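Glycoside hydrolase family 81 (Clostridium thermocellum, PDB 6FOP) probably hydrolyses the beta-1,3-glucosidic linkages of glucans such as laminarin, working as part of the bacterium's cellulosome. Local coordinates at residues Tyr54-Thr59 against Pro472-Ser477; Ile79-Ala84 against Ser282-Ile287; Tyr534-Tyr539 against Ile576-Ile581; Tyr551-Trp556 against His562-Asn567; Glu601-Arg604 against Gln610-Asn613. One frame throughout, in Å; residues are numbered along the deposited sequence.

Contact 1: residues Tyr54-Thr59 against Pro472-Ser477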
# COMPACT_ATOMS: atom_id res chain seq x y z
N TYR A 54 12.84 2.21 7.68
CA TYR A 54 11.82 2.14 8.70
C TYR A 54 11.17 0.78 8.69
O TYR A 54 10.17 0.56 8.03
CB TYR A 54 10.80 3.30 8.55
CG TYR A 54 11.41 4.66 8.87
CD1 TYR A 54 12.03 5.42 7.89
CD2 TYR A 54 11.44 5.15 10.18
CE1 TYR A 54 12.64 6.64 8.18
CE2 TYR A 54 12.05 6.36 10.46
CZ TYR A 54 12.63 7.11 9.45
OH TYR A 54 13.22 8.30 9.80
N ALA A 55 11.79 -0.15 9.41
CA ALA A 55 11.31 -1.51 9.51
C ALA A 55 10.18 -1.68 10.50
O ALA A 55 9.11 -2.19 10.13
CB ALA A 55 12.47 -2.45 9.84
N HIS A 56 10.41 -1.20 11.72
CA HIS A 56 9.45 -1.19 12.85
C HIS A 56 9.38 -2.55 13.55
O HIS A 56 9.03 -3.55 12.93
CB HIS A 56 8.03 -0.77 12.47
CG HIS A 56 7.90 0.55 11.76
ND1 HIS A 56 7.02 0.71 10.71
CD2 HIS A 56 8.48 1.76 11.94
CE1 HIS A 56 7.08 1.96 10.26
NE2 HIS A 56 7.93 2.63 11.01
N PRO A 57 9.70 -2.62 14.85
CA PRO A 57 9.97 -1.47 15.74
C PRO A 57 11.34 -0.79 15.54
O PRO A 57 11.56 0.29 16.06
CB PRO A 57 9.82 -2.09 17.13
CG PRO A 57 10.22 -3.52 16.90
CD PRO A 57 9.57 -3.87 15.60
N LEU A 58 12.26 -1.47 14.87
CA LEU A 58 13.60 -0.93 14.63
C LEU A 58 13.70 -0.07 13.40
O LEU A 58 12.97 -0.26 12.39
CB LEU A 58 14.63 -2.06 14.48
CG LEU A 58 14.85 -2.93 15.72
CD1 LEU A 58 15.62 -4.19 15.38
CD2 LEU A 58 15.61 -2.19 16.79
N THR A 59 14.66 0.84 13.43
CA THR A 59 15.05 1.58 12.25
C THR A 59 16.54 1.49 12.06
O THR A 59 17.29 1.27 13.03
CB THR A 59 14.57 3.04 12.28
OG1 THR A 59 15.26 3.75 13.31
CG2 THR A 59 13.06 3.13 12.56
N PRO A 472 3.16 -5.71 1.89
CA PRO A 472 2.28 -6.71 2.53
C PRO A 472 2.17 -6.62 4.04
O PRO A 472 1.18 -7.07 4.63
CB PRO A 472 2.88 -8.05 2.09
CG PRO A 472 3.73 -7.75 0.93
CD PRO A 472 4.22 -6.35 1.08
N TYR A 473 3.22 -6.10 4.69
CA TYR A 473 3.25 -6.10 6.14
C TYR A 473 2.67 -4.82 6.74
O TYR A 473 1.91 -4.87 7.71
CB TYR A 473 4.64 -6.45 6.72
CG TYR A 473 4.58 -7.19 8.04
CD1 TYR A 473 4.60 -6.49 9.25
CD2 TYR A 473 4.58 -8.57 8.07
CE1 TYR A 473 4.56 -7.16 10.44
CE2 TYR A 473 4.54 -9.24 9.29
CZ TYR A 473 4.57 -8.53 10.48
OH TYR A 473 4.53 -9.20 11.69
N GLU A 474 3.00 -3.67 6.16
CA GLU A 474 2.31 -2.45 6.58
C GLU A 474 0.85 -2.45 6.12
O GLU A 474 0.07 -1.67 6.65
CB GLU A 474 3.01 -1.18 6.08
CG GLU A 474 4.34 -0.92 6.77
CD GLU A 474 4.69 0.52 7.02
OE1 GLU A 474 3.82 1.45 6.96
OE2 GLU A 474 5.88 0.74 7.37
N GLY A 475 0.53 -3.26 5.12
CA GLY A 475 -0.84 -3.36 4.61
C GLY A 475 -1.31 -2.23 3.74
O GLY A 475 -2.52 -2.07 3.57
N HIS A 476 -0.39 -1.43 3.21
CA HIS A 476 -0.75 -0.34 2.34
C HIS A 476 0.34 -0.16 1.30
O HIS A 476 1.41 -0.80 1.40
CB HIS A 476 -0.97 0.97 3.12
CG HIS A 476 0.28 1.48 3.75
ND1 HIS A 476 1.22 2.22 3.06
CD2 HIS A 476 0.79 1.28 4.99
CE1 HIS A 476 2.27 2.43 3.84
NE2 HIS A 476 2.01 1.90 5.02
N SER A 477 0.13 0.75 0.38
CA SER A 477 1.05 1.03 -0.67
C SER A 477 2.00 2.18 -0.39
O SER A 477 1.79 2.98 0.55
CB SER A 477 0.28 1.23 -1.97
OG SER A 477 -0.48 0.09 -2.28
O HOH W 1 8.19 2.18 6.69
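His56 and Glu474 face each other from two compact backbone bends, one closed by His56 N bonding to Leu58 O at 2.8 Å with a cis peptide before Pro57, the other a helix-like run of Pro472 to Glu474 ending at a positive-phi glycine. The second bend contains a G1 beta bulge, in which Gly475 and His476 both oppose Asp471. It belongs to the family 81 C-terminal domain, whereas residues 54-59 link two strands of a seven-stranded antiparallel sheet near the N terminus. The two parts are joined through the Glu474 carboxylate. Its chain bends at chi2 (-145°), about CB-CG, and the two side chains cross at about a right angle, with OE2 arriving at the edge of the imidazole, near the ring plane, 3.4 Å from His56 CE1. This is an approach rather than a hydrogen bond: the neighbouring ND1 of His56 pairs with Tyr264 OH. Tyr54 O sits over the centre of one face of the His56 ring. A water bridges the same corner, donating to Tyr54 O at 2.9 Å and to Glu474 OE2 at 2.8 Å. Lys129 reinforces the junction, making a salt bridge to Glu474 OE2 and hydrogen bonds to Tyr54 O and Ala55 O. The other carboxylate oxygen has Arg285 as a salt-bridge partner. It also receives a bond from His476, whose ring is held from both ends, since ND1 donates to Ser477 O while NE2 reaches Glu474 OE1 at 2.7 Å, with an N-H...O angle of 159°.

Contact 2: residues Ile79-Ala84 against Ser282-Ile287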
# COMPACT_ATOMS: atom_id res chain seq x y z
N ILE A 79 0.71 19.55 13.68
CA ILE A 79 0.50 19.15 12.30
C ILE A 79 1.14 17.82 11.95
O ILE A 79 0.79 17.23 10.93
CB ILE A 79 0.99 20.25 11.33
CG1 ILE A 79 0.23 20.17 9.98
CG2 ILE A 79 2.50 20.22 11.15
CD1 ILE A 79 0.36 21.37 9.08
N ALA A 80 2.08 17.35 12.77
CA ALA A 80 2.81 16.12 12.46
C ALA A 80 3.23 15.43 13.74
O ALA A 80 3.45 16.07 14.78
CB ALA A 80 4.04 16.45 11.64
N TYR A 81 3.36 14.12 13.67
CA TYR A 81 3.90 13.33 14.76
C TYR A 81 5.03 12.50 14.21
O TYR A 81 4.91 11.93 13.14
CB TYR A 81 2.82 12.46 15.37
CG TYR A 81 3.19 11.92 16.75
CD1 TYR A 81 3.33 12.78 17.83
CD2 TYR A 81 3.43 10.58 16.96
CE1 TYR A 81 3.67 12.30 19.08
CE2 TYR A 81 3.74 10.09 18.21
CZ TYR A 81 3.88 10.96 19.27
OH TYR A 81 4.21 10.49 20.53
N PHE A 82 6.14 12.45 14.95
CA PHE A 82 7.42 11.95 14.46
C PHE A 82 7.91 10.69 15.17
O PHE A 82 7.78 10.56 16.39
CB PHE A 82 8.49 13.02 14.61
CG PHE A 82 8.17 14.31 13.89
CD1 PHE A 82 8.45 14.48 12.55
CD2 PHE A 82 7.65 15.39 14.60
CE1 PHE A 82 8.16 15.69 11.91
CE2 PHE A 82 7.36 16.58 13.97
CZ PHE A 82 7.62 16.73 12.62
N GLY A 83 8.43 9.77 14.37
CA GLY A 83 9.21 8.62 14.85
C GLY A 83 10.47 8.51 14.01
O GLY A 83 10.66 7.53 13.28
N ALA A 84 11.31 9.52 14.11
CA ALA A 84 12.50 9.62 13.26
C ALA A 84 13.54 8.58 13.62
O ALA A 84 13.75 8.26 14.81
CB ALA A 84 13.14 10.99 13.37
N SER A 282 5.76 0.56 21.60
CA SER A 282 5.09 1.77 21.20
C SER A 282 5.80 2.35 19.99
O SER A 282 6.97 2.70 20.05
CB SER A 282 5.10 2.77 22.34
OG SER A 282 4.47 3.97 21.95
N THR A 283 5.09 2.39 18.87
CA THR A 283 5.65 2.80 17.59
C THR A 283 4.81 3.89 16.95
O THR A 283 3.72 4.23 17.40
CB THR A 283 5.73 1.61 16.60
OG1 THR A 283 4.44 1.38 15.99
CG2 THR A 283 6.25 0.34 17.26
N LEU A 284 5.35 4.43 15.87
CA LEU A 284 4.64 5.45 15.11
C LEU A 284 3.29 4.95 14.60
O LEU A 284 2.35 5.77 14.47
CB LEU A 284 5.50 5.88 13.93
CG LEU A 284 4.97 7.04 13.11
CD1 LEU A 284 4.99 8.33 13.92
CD2 LEU A 284 5.80 7.20 11.87
N ARG A 285 3.19 3.65 14.35
CA ARG A 285 1.96 3.00 13.86
C ARG A 285 1.01 2.57 14.97
O ARG A 285 0.03 1.87 14.73
CB ARG A 285 2.31 1.80 12.97
CG ARG A 285 3.02 2.15 11.67
CD ARG A 285 2.07 2.65 10.58
NE ARG A 285 2.85 2.90 9.37
CZ ARG A 285 3.63 3.96 9.15
NH1 ARG A 285 3.58 5.06 9.93
NH2 ARG A 285 4.46 3.95 8.12
N GLY A 286 1.27 3.01 16.20
CA GLY A 286 0.51 2.53 17.35
C GLY A 286 1.27 1.45 18.10
O GLY A 286 2.48 1.23 17.90
N ILE A 287 0.54 0.73 18.93
CA ILE A 287 1.13 -0.35 19.69
C ILE A 287 1.31 -1.55 18.76
O ILE A 287 0.36 -1.96 18.07
CB ILE A 287 0.21 -0.77 20.86
CG1 ILE A 287 0.05 0.38 21.85
CG2 ILE A 287 0.69 -2.04 21.53
CD1 ILE A 287 1.31 0.87 22.51
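Gly286 O is gripped twice by Thr283, through OG1 at 2.7 Å and through the backbone N at 3.0 Å, closing the turn that presents Leu284 to Tyr81 and Gly83. The turn is type I, runs from Thr283 to Gly286 and forms the tip of a beta hairpin between strands 280-283 and 286-292. Gly286 N returns a bond to Thr283 O, making Thr283 and Gly286 a hydrogen-bonded antiparallel pair. The threonine hydroxyl approaches the Gly286 carbonyl with a tilt of 17° from its plane, and also accepts a weak bond from Arg285 N. Facing the tip is strand 80-82, an outer strand of a separate four-stranded antiparallel sheet, paired with strand 559-561. The meeting itself is apolar and rests on one methyl group. In Leu284 a chi1 of -174° carries CG away from the backbone nitrogen, and chi2 of 67° sets CD1 against the strand, 3.7 Å from Tyr81 O and 3.8 Å from Gly83 N. Having no side chain, Gly83 can come close to the turn, its CA lying 5.6 Å from Leu284 CA. The side chains of Tyr81 and Leu284 run antiparallel alongside each other, and the methyl meets the tyrosine ring obliquely. Tyr560 packs against Leu284 as well, so the hairpin tip bears on two neighbouring strands of the same sheet. Arg285, next in the turn, reaches Trp556 O with NH2, adding a polar tie to that sheet. The one side-chain-to-side-chain approach is Tyr81 CD2 to Leu284 CD1, at 4.1 Å.

Contact 3: residues Tyr534-Tyr539 against Ile576-Ile581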
# COMPACT_ATOMS: atom_id res chain seq x y z
N TYR A 534 -4.29 4.08 9.82
CA TYR A 534 -3.14 5.00 9.75
C TYR A 534 -3.49 6.34 9.10
O TYR A 534 -2.79 7.30 9.29
CB TYR A 534 -1.91 4.33 9.11
CG TYR A 534 -1.68 2.95 9.70
CD1 TYR A 534 -1.50 2.77 11.07
CD2 TYR A 534 -1.74 1.83 8.90
CE1 TYR A 534 -1.39 1.51 11.63
CE2 TYR A 534 -1.63 0.56 9.42
CZ TYR A 534 -1.46 0.39 10.79
OH TYR A 534 -1.37 -0.88 11.33
N TRP A 535 -4.56 6.37 8.31
CA TRP A 535 -5.07 7.63 7.74
C TRP A 535 -6.25 8.22 8.51
O TRP A 535 -6.27 9.42 8.80
CB TRP A 535 -5.44 7.43 6.25
CG TRP A 535 -4.27 7.49 5.28
CD1 TRP A 535 -3.89 8.53 4.56
CD2 TRP A 535 -3.32 6.43 4.98
NE1 TRP A 535 -2.81 8.24 3.78
CE2 TRP A 535 -2.43 6.94 4.01
CE3 TRP A 535 -3.16 5.10 5.38
CZ2 TRP A 535 -1.41 6.18 3.45
CZ3 TRP A 535 -2.12 4.35 4.83
CH2 TRP A 535 -1.25 4.90 3.90
N PHE A 536 -7.21 7.38 8.88
CA PHE A 536 -8.43 7.88 9.54
C PHE A 536 -8.52 7.59 11.04
O PHE A 536 -9.37 8.18 11.70
CB PHE A 536 -9.68 7.30 8.87
CG PHE A 536 -9.83 7.65 7.41
CD1 PHE A 536 -9.59 8.94 6.96
CD2 PHE A 536 -10.26 6.70 6.48
CE1 PHE A 536 -9.73 9.27 5.62
CE2 PHE A 536 -10.44 7.04 5.13
CZ PHE A 536 -10.14 8.32 4.70
N ASP A 537 -7.66 6.68 11.54
CA ASP A 537 -7.68 6.26 12.96
C ASP A 537 -9.11 6.14 13.49
O ASP A 537 -9.51 6.78 14.48
CB ASP A 537 -6.84 7.23 13.83
CG ASP A 537 -6.62 6.74 15.25
OD1 ASP A 537 -6.80 5.55 15.52
OD2 ASP A 537 -6.21 7.59 16.10
N LEU A 538 -9.89 5.29 12.84
CA LEU A 538 -11.29 5.10 13.24
C LEU A 538 -11.47 4.61 14.66
O LEU A 538 -12.46 4.94 15.31
CB LEU A 538 -12.02 4.16 12.28
CG LEU A 538 -12.14 4.56 10.82
CD1 LEU A 538 -13.03 3.55 10.12
CD2 LEU A 538 -12.73 5.95 10.69
N TYR A 539 -10.51 3.84 15.15
CA TYR A 539 -10.61 3.24 16.49
C TYR A 539 -10.05 4.18 17.58
O TYR A 539 -10.10 3.85 18.76
CB TYR A 539 -9.92 1.88 16.50
CG TYR A 539 -10.58 0.90 15.56
CD1 TYR A 539 -11.67 0.14 15.96
CD2 TYR A 539 -10.14 0.77 14.25
CE1 TYR A 539 -12.30 -0.74 15.08
CE2 TYR A 539 -10.77 -0.09 13.36
CZ TYR A 539 -11.82 -0.85 13.78
OH TYR A 539 -12.42 -1.70 12.87
N ILE A 576 -7.78 14.44 -0.81
CA ILE A 576 -6.85 13.55 -1.49
C ILE A 576 -6.95 12.12 -1.01
O ILE A 576 -6.39 11.25 -1.67
CB ILE A 576 -5.37 14.00 -1.43
CG1 ILE A 576 -4.82 14.04 0.02
CG2 ILE A 576 -5.16 15.35 -2.14
CD1 ILE A 576 -3.38 13.58 0.11
N ASN A 577 -7.58 11.85 0.14
CA ASN A 577 -7.81 10.48 0.58
C ASN A 577 -9.21 9.98 0.34
O ASN A 577 -9.60 8.93 0.82
CB ASN A 577 -7.32 10.29 2.03
CG ASN A 577 -5.87 9.93 2.05
OD1 ASN A 577 -5.51 8.80 1.71
ND2 ASN A 577 -5.00 10.91 2.33
N PHE A 578 -9.98 10.77 -0.41
CA PHE A 578 -11.27 10.32 -0.91
C PHE A 578 -11.22 10.02 -2.40
O PHE A 578 -11.74 8.99 -2.85
CB PHE A 578 -12.38 11.36 -0.66
CG PHE A 578 -12.45 11.91 0.76
CD1 PHE A 578 -12.01 11.20 1.86
CD2 PHE A 578 -13.00 13.16 0.98
CE1 PHE A 578 -12.08 11.76 3.13
CE2 PHE A 578 -13.06 13.73 2.24
CZ PHE A 578 -12.60 13.01 3.33
N LEU A 579 -10.63 10.93 -3.18
CA LEU A 579 -10.72 10.80 -4.64
C LEU A 579 -9.71 9.78 -5.18
O LEU A 579 -8.60 9.62 -4.62
CB LEU A 579 -10.61 12.17 -5.30
CG LEU A 579 -9.23 12.80 -5.43
CD1 LEU A 579 -8.47 12.27 -6.66
CD2 LEU A 579 -9.37 14.32 -5.52
N PRO A 580 -10.03 9.10 -6.28
CA PRO A 580 -11.31 9.17 -6.97
C PRO A 580 -12.38 8.38 -6.22
O PRO A 580 -12.14 7.28 -5.74
CB PRO A 580 -11.01 8.51 -8.32
CG PRO A 580 -9.95 7.50 -7.98
CD PRO A 580 -9.12 8.11 -6.89
N ILE A 581 -13.58 8.95 -6.16
CA ILE A 581 -14.70 8.26 -5.55
C ILE A 581 -15.33 7.36 -6.62
O ILE A 581 -15.85 7.86 -7.61
CB ILE A 581 -15.68 9.25 -4.89
CG1 ILE A 581 -14.96 10.06 -3.79
CG2 ILE A 581 -16.85 8.51 -4.28
CD1 ILE A 581 -15.81 11.13 -3.13
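Phe536 and Phe578 come together near one ring edge: Phe536 CE1 lies 4.2 Å from Phe578 CE1, close to the plane of the Phe578 ring, while the latter's CE1 approaches the Phe536 ring obliquely. At another point on the rim of Phe536, near its plane, is a carbonyl, with CZ 4.0 Å from Asn577 O. Phe578 stacks with Tyr621 of helix 615-622. The indole of Trp535 meets the Asn577 amide, the two planes turned 54° apart and the side chains crossing at about a right angle. Trp535 CD1 is the atom approached, with Asn577 OD1 at 3.3 Å and ND2 at 3.4 Å. The indole N-H does not bond to this amide; Trp535 NE1 donates to Ala492 O, and Asn577 ND2 shares that acceptor. Asn577 is further fixed by Ser494 OG on OD1 and by Tyr551 OH on ND2, so both ends of this buried amide are satisfied and its flip is defined. Trp535 also meets His476 edge-to-face. All four contacting residues are buried, and they join the chain just beyond helix 514-534 to the chain just beyond helix 570-575, a connection between helix ends that fits the (alpha/alpha)6-barrel fold of family 81 catalytic domains.

Contact 4: residues Tyr551-Trp556 against His562-Asn567. With NI (nickel (II) ion), chain B.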
# COMPACT_ATOMS: atom_id res chain seq x y z
N TYR A 551 -7.26 12.91 11.36
CA TYR A 551 -6.96 12.47 10.01
C TYR A 551 -5.50 12.80 9.74
O TYR A 551 -5.05 13.87 10.14
CB TYR A 551 -7.85 13.25 9.04
CG TYR A 551 -7.41 13.26 7.58
CD1 TYR A 551 -7.31 12.05 6.86
CD2 TYR A 551 -7.07 14.43 6.94
CE1 TYR A 551 -6.92 12.05 5.54
CE2 TYR A 551 -6.67 14.44 5.63
CZ TYR A 551 -6.62 13.24 4.91
OH TYR A 551 -6.26 13.25 3.60
N ALA A 552 -4.80 11.87 9.10
CA ALA A 552 -3.47 12.12 8.55
C ALA A 552 -3.57 12.02 7.04
O ALA A 552 -4.03 11.00 6.51
CB ALA A 552 -2.44 11.12 9.08
N SER A 553 -3.10 13.05 6.34
CA SER A 553 -3.10 13.04 4.87
C SER A 553 -1.90 12.35 4.25
O SER A 553 -2.00 11.88 3.12
CB SER A 553 -3.25 14.47 4.35
OG SER A 553 -2.34 15.35 4.96
N MET A 554 -0.76 12.33 4.97
CA MET A 554 0.44 11.63 4.51
C MET A 554 1.01 10.75 5.60
O MET A 554 1.19 11.20 6.73
CB MET A 554 1.50 12.59 3.99
CG MET A 554 1.08 13.32 2.76
SD MET A 554 2.30 14.26 1.85
CE MET A 554 3.48 13.02 1.56
N VAL A 555 1.29 9.51 5.22
CA VAL A 555 1.91 8.53 6.09
C VAL A 555 3.29 8.20 5.54
O VAL A 555 3.43 7.83 4.37
CB VAL A 555 1.04 7.24 6.16
CG1 VAL A 555 1.75 6.11 6.94
CG2 VAL A 555 -0.33 7.58 6.74
N TRP A 556 4.30 8.37 6.41
CA TRP A 556 5.68 8.08 6.10
C TRP A 556 6.19 6.96 7.00
O TRP A 556 5.57 6.59 7.99
CB TRP A 556 6.57 9.31 6.33
CG TRP A 556 6.29 10.50 5.45
CD1 TRP A 556 5.24 11.39 5.54
CD2 TRP A 556 7.12 10.96 4.40
NE1 TRP A 556 5.38 12.34 4.58
CE2 TRP A 556 6.50 12.11 3.86
CE3 TRP A 556 8.30 10.49 3.84
CZ2 TRP A 556 7.04 12.79 2.77
CZ3 TRP A 556 8.84 11.16 2.75
CH2 TRP A 556 8.21 12.31 2.23
N HIS A 562 -0.53 16.13 8.58
CA HIS A 562 -1.71 16.75 7.98
C HIS A 562 -1.25 17.80 6.96
O HIS A 562 -1.67 18.97 6.98
CB HIS A 562 -2.53 17.34 9.12
CG HIS A 562 -3.91 17.79 8.75
ND1 HIS A 562 -4.20 19.04 8.25
CD2 HIS A 562 -5.11 17.19 8.95
CE1 HIS A 562 -5.50 19.18 8.12
NE2 HIS A 562 -6.08 18.09 8.57
N GLU A 563 -0.39 17.35 6.06
CA GLU A 563 0.20 18.15 4.98
C GLU A 563 0.02 17.44 3.66
O GLU A 563 -0.13 16.22 3.62
CB GLU A 563 1.69 18.42 5.24
CG GLU A 563 1.97 19.17 6.52
CD GLU A 563 3.44 19.43 6.77
OE1 GLU A 563 4.25 18.50 6.63
OE2 GLU A 563 3.77 20.57 7.12
N ILE A 564 0.10 18.21 2.57
CA ILE A 564 0.11 17.67 1.22
C ILE A 564 1.20 18.33 0.41
O ILE A 564 1.86 19.26 0.89
CB ILE A 564 -1.28 17.79 0.52
CG1 ILE A 564 -1.75 19.26 0.41
CG2 ILE A 564 -2.30 16.93 1.24
CD1 ILE A 564 -3.02 19.47 -0.40
N TRP A 565 1.40 17.87 -0.83
CA TRP A 565 2.54 18.35 -1.60
C TRP A 565 2.45 19.74 -2.18
O TRP A 565 3.45 20.27 -2.66
CB TRP A 565 2.89 17.36 -2.71
CG TRP A 565 3.52 16.06 -2.30
CD1 TRP A 565 3.05 14.81 -2.58
CD2 TRP A 565 4.77 15.89 -1.62
NE1 TRP A 565 3.95 13.86 -2.12
CE2 TRP A 565 5.00 14.50 -1.51
CE3 TRP A 565 5.70 16.77 -1.06
CZ2 TRP A 565 6.14 13.97 -0.88
CZ3 TRP A 565 6.84 16.25 -0.45
CH2 TRP A 565 7.04 14.86 -0.35
N TRP A 566 1.26 20.33 -2.17
CA TRP A 566 1.07 21.70 -2.64
C TRP A 566 0.35 22.51 -1.58
O TRP A 566 -0.17 21.97 -0.60
CB TRP A 566 0.35 21.70 -3.98
CG TRP A 566 -1.11 21.35 -3.95
CD1 TRP A 566 -2.15 22.23 -3.90
CD2 TRP A 566 -1.70 20.05 -3.98
NE1 TRP A 566 -3.35 21.56 -3.90
CE2 TRP A 566 -3.11 20.22 -3.97
CE3 TRP A 566 -1.18 18.75 -4.08
CZ2 TRP A 566 -3.99 19.15 -4.00
CZ3 TRP A 566 -2.08 17.67 -4.11
CH2 TRP A 566 -3.46 17.89 -4.09
N ASN A 567 0.30 23.82 -1.79
CA ASN A 567 -0.30 24.74 -0.85
C ASN A 567 -1.81 24.81 -1.08
O ASN A 567 -2.33 25.79 -1.58
CB ASN A 567 0.36 26.11 -0.96
CG ASN A 567 -0.10 27.07 0.12
OD1 ASN A 567 -0.69 26.68 1.13
ND2 ASN A 567 0.18 28.33 -0.09
NI NI B . -8.11 18.08 8.99
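Met554 leaves its strand towards Glu563 and Trp565, and its CB begins the contact by facing the Glu563 carbonyl. CG comes closer, 3.3 Å from Glu563 O. SD then passes Ile564 CA and settles over a face of Trp565, 4.3 Å from the centroid of the five-membered ring and only 10° off its normal, a Met-aromatic contact. A bend at the last torsion (chi3 56°) brings the terminal methyl down onto the same indole, CE lying 3.7 Å from Trp565 CZ2. Beyond it Trp556 arrives from the opposite direction, its ring edge towards Trp565, with CZ2 3.7 Å from Trp565 CH2. Strand 554-556 and strand 559-561 form a tight antiparallel hairpin, and a classic beta bulge interrupts the pairing where Ser553 and Met554 both oppose Cys561. Beside the bulge Ser553 OG donates to Glu563 O at 2.7 Å, coming from well above the carbonyl plane, 53° out of it. At the other end of the contact the His562 imidazole has Tyr551 O at its edge and in its plane, 3.5 Å from CD2. Tyr551 also offers its ring, turned obliquely to the histidine, while its hydroxyl bonds to Lys573 O. His549 stacks on His562, another constraint on the ring's orientation. His562 NE2 binds the nickel ion at 2.1 Å; His574, Glu601 and Glu605 supply the remaining protein ligands.

Contact 5: residues Glu601-Arg604 against Gln610-Asn613. With NI (nickel (II) ion), chain B.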
# COMPACT_ATOMS: atom_id res chain seq x y z
N GLU A 601 -14.11 18.71 11.05
CA GLU A 601 -12.73 19.16 11.26
C GLU A 601 -12.26 19.99 10.06
O GLU A 601 -11.64 21.04 10.20
CB GLU A 601 -11.77 17.98 11.45
CG GLU A 601 -10.31 18.39 11.35
CD GLU A 601 -9.30 17.28 11.55
OE1 GLU A 601 -9.27 16.71 12.65
OE2 GLU A 601 -8.52 16.99 10.61
N MET A 602 -12.51 19.46 8.87
CA MET A 602 -12.13 20.14 7.62
C MET A 602 -12.71 21.57 7.56
O MET A 602 -11.99 22.52 7.25
CB MET A 602 -12.57 19.26 6.42
CG MET A 602 -12.33 19.85 5.04
SD MET A 602 -13.59 21.02 4.49
CE MET A 602 -15.03 19.96 4.51
N LEU A 603 -13.98 21.72 7.92
CA LEU A 603 -14.61 23.04 7.94
C LEU A 603 -13.93 23.99 8.93
O LEU A 603 -13.65 25.16 8.61
CB LEU A 603 -16.10 22.93 8.28
CG LEU A 603 -17.02 22.25 7.28
CD1 LEU A 603 -18.44 22.35 7.80
CD2 LEU A 603 -16.91 22.89 5.90
N ARG A 604 -13.69 23.48 10.15
CA ARG A 604 -13.02 24.28 11.17
C ARG A 604 -11.65 24.75 10.69
O ARG A 604 -11.26 25.89 10.88
CB ARG A 604 -12.87 23.49 12.46
CG ARG A 604 -14.14 23.33 13.26
CD ARG A 604 -13.82 22.93 14.69
NE ARG A 604 -13.09 21.66 14.76
CZ ARG A 604 -13.63 20.45 14.68
NH1 ARG A 604 -14.94 20.28 14.53
NH2 ARG A 604 -12.86 19.37 14.76
N GLN A 610 -19.00 25.88 4.79
CA GLN A 610 -19.04 24.90 3.70
C GLN A 610 -17.63 24.81 3.13
O GLN A 610 -16.83 25.71 3.30
CB GLN A 610 -20.03 25.32 2.60
CG GLN A 610 -21.46 25.07 3.01
CD GLN A 610 -22.48 25.63 2.01
OE1 GLN A 610 -22.13 26.31 1.05
NE2 GLN A 610 -23.73 25.29 2.24
N PRO A 611 -17.32 23.72 2.41
CA PRO A 611 -15.95 23.61 1.86
C PRO A 611 -15.63 24.78 0.94
O PRO A 611 -16.51 25.20 0.18
CB PRO A 611 -15.98 22.31 1.06
CG PRO A 611 -17.20 21.60 1.49
CD PRO A 611 -18.17 22.60 2.00
N PRO A 612 -14.43 25.36 1.03
CA PRO A 612 -14.13 26.49 0.13
C PRO A 612 -13.93 26.08 -1.32
O PRO A 612 -14.11 26.90 -2.23
CB PRO A 612 -12.83 27.06 0.73
CG PRO A 612 -12.19 25.86 1.37
CD PRO A 612 -13.34 25.12 1.99
N ASN A 613 -13.53 24.83 -1.50
CA ASN A 613 -13.25 24.26 -2.79
C ASN A 613 -13.36 22.73 -2.71
O ASN A 613 -13.62 22.18 -1.63
CB ASN A 613 -11.90 24.74 -3.36
CG ASN A 613 -10.70 24.25 -2.59
OD1 ASN A 613 -10.80 23.79 -1.45
ND2 ASN A 613 -9.56 24.34 -3.23
NI NI B . -8.11 18.08 8.99
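Leu603 packs on a peptide bond more closely than on any side chain here, its CD2 lying 3.4 Å from Gln610 C and 3.6 Å from Pro611 N. The contact folds the loop of residues 610-613 back on helix 592-606, in the connection to helix 615-622 of a helical hairpin within the family 81 C-terminal domain. Pro611 offers its ring to two successive helix residues. Leu603 CD2 reaches Pro611 CD at 4.1 Å, and Met602 comes in beside it, its chain bent at both outer torsions (chi2 -81°, chi3 -61°) so that CE turns to Pro611 CG, 4.1 Å away. The side chains that meet are all apolar. Pro611 is also packed by Gln618 and Tyr619 of helix 615-622 and by Ser571 of helix 570-575, which places it where three helices meet. On another side of helix 592-606, Glu601 extends from its backbone to the nickel ion, sharing it with His562, His574 and, one helical turn on, Glu605. Met602, its neighbour in sequence, packs against His574, so the apolar contact borders on the metal site. The two carboxylate oxygens of Glu601 have separate tasks: OE1 accepts from Asn550 N, and OE2 binds nickel at 2.0 Å.

From the N terminus, contact 1 opens the longest loop, bringing the turn after strand 53-54 to the bulge at 472-477. Contact 2 is nested inside it, setting strand 80-82 against the tip of the hairpin 280-292. Both close before contact 3 opens at the end of helix 514-534. Contact 4 is nested within contact 3, around the hairpin 554-561, and contact 5 follows in series as a short loop from the end of helix 592-606 to the chain before helix 615-622. None of them cross. Arg285 of contact 2 joins Glu474 of contact 1 to Trp556 of contact 4, linking the hairpin 280-292 to two parts of the C-terminal domain. The nickel ion ties contacts 4 and 5.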